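Local coordinates for protein Pex (Synechococcus elongatus PCC 7942, PDB 2E1N) that modifies the cyanobacterial circadian clock as a period extender, probably by binding DNA through a PadR-like winged-helix domain, at residues V42-D47 and Y101-A106. Residues are numbered along the deposited sequence; the frame is centred on the assembly and turned at random.
Sequences VLRHED and YQLAQA
Leu43 of helix 32-43 lays its side chain against the backbone and apolar flank of strand 98-103. Its CD2 rests on Tyr101 O at 3.5 Å, while CB meets Leu103 CD2 at 3.9 Å. Leu103 turns its branched end back toward the helix, with CG over Leu43 O and CD1 against the aliphatic CG of Arg44 (3.8 Å). Beyond CG, the Arg44 side chain leads away from the contact, and NH1 hydrogen-bonds Ser111 OG of helix 110-123 and forms a salt bridge with Asp109, just before that helix.

Beyond this apolar patch the contact turns polar and is bridged by water. Gln102 CG sits between the backbone N and the carbonyl carbon (chi1 72°), and the chain extends from there alongside Asp47, the two side chains pointing the same way. OD1 of Asp47 lies 3.3 Å from Gln102 CB, with the carboxylate and amide planes 77° apart. One water donates to Leu43 O and to Asp47 OD1 (2.8 Å) and accepts from Leu103 N; a second donates to the same OD1 and to Gln102 OE1 (3.0 Å). The other carboxylate oxygen, OD2, is held by the hydroxyl of Tyr87. An alanine in place of Asp47 would probably leave both waters without their shared acceptor and the Tyr87 hydroxyl without this partner. On the backbone, Asp47 CA makes a CA-H...O contact with Tyr101 O at 3.3 Å, just before Ser48 pairs with Tyr101 in the antiparallel sheet. Helix 32-43 thus passes through a short turn into the small edge strand 48-49 beside the hairpin 84-103, the arrangement of a winged helix-turn-helix domain, as in PadR-like regulators.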
ATOM      1  N   VAL B  42       9.461  -8.246  16.412  1.00 31.09           N
ATOM      2  CA  VAL B  42       9.219  -9.583  16.959  1.00 31.62           C
ATOM      3  C   VAL B  42      10.336 -10.035  17.886  1.00 31.05           C
ATOM      4  O   VAL B  42      10.085 -10.452  19.019  1.00 31.82           O
ATOM      5  CB  VAL B  42       8.977 -10.626  15.840  1.00 31.27           C
ATOM      6  CG1 VAL B  42       8.807 -12.042  16.429  1.00 33.49           C
ATOM      7  CG2 VAL B  42       7.758 -10.227  15.006  1.00 31.50           C
ATOM      8  N   LEU B  43      11.579  -9.931  17.404  1.00 31.76           N
ATOM      9  CA  LEU B  43      12.738 -10.455  18.107  1.00 32.53           C
ATOM     10  C   LEU B  43      13.053  -9.701  19.403  1.00 34.33           C
ATOM     11  O   LEU B  43      13.742 -10.227  20.278  1.00 34.28           O
ATOM     12  CB  LEU B  43      13.935 -10.472  17.146  1.00 32.25           C
ATOM     13  CG  LEU B  43      13.821 -11.416  15.953  1.00 32.07           C
ATOM     14  CD1 LEU B  43      15.144 -11.420  15.157  1.00 29.03           C
ATOM     15  CD2 LEU B  43      13.463 -12.879  16.367  1.00 31.50           C
ATOM     16  N   ARG B  44      12.559  -8.465  19.533  1.00 34.78           N
ATOM     17  CA  ARG B  44      12.689  -7.737  20.788  1.00 35.96           C
ATOM     18  C   ARG B  44      11.892  -8.390  21.927  1.00 38.52           C
ATOM     19  O   ARG B  44      12.202  -8.121  23.093  1.00 39.39           O
ATOM     20  CB  ARG B  44      12.302  -6.272  20.630  1.00 36.01           C
ATOM     21  CG  ARG B  44      13.349  -5.506  19.823  1.00 35.58           C
ATOM     22  CD  ARG B  44      12.962  -4.051  19.609  1.00 37.76           C
ATOM     23  NE  ARG B  44      12.614  -3.407  20.860  1.00 41.64           N
ATOM     24  CZ  ARG B  44      13.481  -2.947  21.739  1.00 44.95           C
ATOM     25  NH1 ARG B  44      14.784  -3.052  21.550  1.00 45.21           N
ATOM     26  NH2 ARG B  44      13.024  -2.374  22.829  1.00 47.18           N
ATOM     27  N   HIS B  45      10.879  -9.197  21.602  1.00 38.94           N
ATOM     28  CA  HIS B  45      10.107  -9.937  22.606  1.00 41.38           C
ATOM     29  C   HIS B  45      10.391 -11.432  22.709  1.00 40.87           C
ATOM     30  O   HIS B  45      10.191 -12.013  23.764  1.00 39.10           O
ATOM     31  CB  HIS B  45       8.628  -9.786  22.317  1.00 42.61           C
ATOM     32  CG  HIS B  45       8.224  -8.383  22.005  1.00 48.83           C
ATOM     33  ND1 HIS B  45       7.501  -8.052  20.876  1.00 53.63           N
ATOM     34  CD2 HIS B  45       8.478  -7.218  22.652  1.00 53.21           C
ATOM     35  CE1 HIS B  45       7.304  -6.746  20.856  1.00 54.83           C
ATOM     36  NE2 HIS B  45       7.887  -6.217  21.919  1.00 54.57           N
ATOM     37  N   GLU B  46      10.773 -12.072  21.610  1.00 38.97           N
ATOM     38  CA  GLU B  46      10.924 -13.522  21.589  1.00 39.90           C
ATOM     39  C   GLU B  46      11.835 -13.931  20.436  1.00 38.29           C
ATOM     40  O   GLU B  46      11.813 -13.290  19.388  1.00 38.76           O
ATOM     41  CB  GLU B  46       9.557 -14.183  21.389  1.00 40.56           C
ATOM     42  CG  GLU B  46       8.851 -13.814  20.086  1.00 45.42           C
ATOM     43  CD  GLU B  46       7.451 -14.406  19.948  1.00 51.69           C
ATOM     44  OE1 GLU B  46       7.043 -15.220  20.820  1.00 55.54           O
ATOM     45  OE2 GLU B  46       6.765 -14.069  18.957  1.00 55.49           O
ATOM     46  N   ASP B  47      12.555 -15.037  20.595  1.00 36.50           N
ATOM     47  CA  ASP B  47      13.295 -15.619  19.488  1.00 35.41           C
ATOM     48  C   ASP B  47      12.256 -16.189  18.512  1.00 34.34           C
ATOM     49  O   ASP B  47      11.177 -16.621  18.926  1.00 34.60           O
ATOM     50  CB  ASP B  47      14.212 -16.739  19.959  1.00 35.72           C
ATOM     51  CG  ASP B  47      15.317 -16.262  20.878  1.00 38.16           C
ATOM     52  OD1 ASP B  47      15.364 -15.061  21.223  1.00 36.02           O
ATOM     53  OD2 ASP B  47      16.126 -17.140  21.274  1.00 39.47           O
ATOM     54  N   TYR B 101      16.343 -17.432  15.302  1.00 32.15           N
ATOM     55  CA  TYR B 101      16.982 -16.125  15.246  1.00 32.32           C
ATOM     56  C   TYR B 101      16.712 -15.373  16.552  1.00 32.43           C
ATOM     57  O   TYR B 101      15.630 -15.527  17.189  1.00 32.15           O
ATOM     58  CB  TYR B 101      16.488 -15.314  14.044  1.00 32.46           C
ATOM     59  CG  TYR B 101      16.805 -15.963  12.753  1.00 35.48           C
ATOM     60  CD1 TYR B 101      18.078 -15.844  12.166  1.00 38.12           C
ATOM     61  CD2 TYR B 101      15.871 -16.711  12.122  1.00 37.48           C
ATOM     62  CE1 TYR B 101      18.358 -16.470  10.975  1.00 36.75           C
ATOM     63  CE2 TYR B 101      16.149 -17.338  10.929  1.00 38.08           C
ATOM     64  CZ  TYR B 101      17.401 -17.231  10.380  1.00 38.85           C
ATOM     65  OH  TYR B 101      17.643 -17.856   9.166  1.00 40.40           O
ATOM     66  N   GLN B 102      17.721 -14.625  16.988  1.00 32.49           N
ATOM     67  CA  GLN B 102      17.606 -13.816  18.198  1.00 33.42           C
ATOM     68  C   GLN B 102      18.400 -12.525  18.055  1.00 33.06           C
ATOM     69  O   GLN B 102      19.283 -12.425  17.215  1.00 31.91           O
ATOM     70  CB  GLN B 102      18.060 -14.624  19.432  1.00 33.91           C
ATOM     71  CG  GLN B 102      19.561 -14.843  19.479  1.00 38.42           C
ATOM     72  CD  GLN B 102      20.027 -15.874  20.542  1.00 39.42           C
ATOM     73  OE1 GLN B 102      19.512 -15.926  21.653  1.00 47.02           O
ATOM     74  NE2 GLN B 102      21.023 -16.628  20.198  1.00 39.77           N
ATOM     75  N   LEU B 103      18.081 -11.526  18.872  1.00 33.34           N
ATOM     76  CA  LEU B 103      18.896 -10.325  18.871  1.00 32.82           C
ATOM     77  C   LEU B 103      20.225 -10.688  19.488  1.00 33.11           C
ATOM     78  O   LEU B 103      20.260 -11.339  20.541  1.00 34.40           O
ATOM     79  CB  LEU B 103      18.248  -9.197  19.672  1.00 33.69           C
ATOM     80  CG  LEU B 103      16.916  -8.697  19.197  1.00 35.11           C
ATOM     81  CD1 LEU B 103      16.429  -7.629  20.168  1.00 36.14           C
ATOM     82  CD2 LEU B 103      17.013  -8.174  17.779  1.00 34.51           C
ATOM     83  N   ALA B 104      21.317 -10.275  18.846  1.00 32.60           N
ATOM     84  CA  ALA B 104      22.656 -10.424  19.420  1.00 32.44           C
ATOM     85  C   ALA B 104      22.906  -9.389  20.555  1.00 33.52           C
ATOM     86  O   ALA B 104      22.263  -8.340  20.581  1.00 33.33           O
ATOM     87  CB  ALA B 104      23.693 -10.243  18.352  1.00 32.92           C
ATOM     88  N   GLN B 105      23.801  -9.727  21.485  1.00 33.66           N
ATOM     89  CA  GLN B 105      24.217  -8.771  22.545  1.00 35.27           C
ATOM     90  C   GLN B 105      25.107  -7.747  21.885  1.00 36.88           C
ATOM     91  O   GLN B 105      26.108  -8.128  21.251  1.00 38.70           O
ATOM     92  CB  GLN B 105      24.971  -9.462  23.671  1.00 35.49           C
ATOM     93  CG  GLN B 105      24.099 -10.399  24.551  1.00 38.76           C
ATOM     94  CD  GLN B 105      24.745 -10.750  25.900  1.00 38.45           C
ATOM     95  OE1 GLN B 105      25.029  -9.869  26.703  1.00 44.96           O
ATOM     96  NE2 GLN B 105      24.984 -12.018  26.142  1.00 41.23           N
ATOM     97  N   ALA B 106      24.775  -6.470  22.079  1.00 36.87           N
ATOM     98  CA  ALA B 106      25.532  -5.343  21.534  1.00 37.46           C
ATOM     99  C   ALA B 106      25.325  -4.083  22.375  1.00 37.67           C
ATOM    100  O   ALA B 106      24.277  -3.904  22.985  1.00 38.07           O
ATOM    101  CB  ALA B 106      25.071  -5.039  20.138  1.00 36.86           C
TER
HETATM  102  O   HOH W   1      15.419 -12.464  20.302  1.00 36.08           O
HETATM  103  O   HOH W   2      17.343 -14.264  22.814  1.00 41.41           O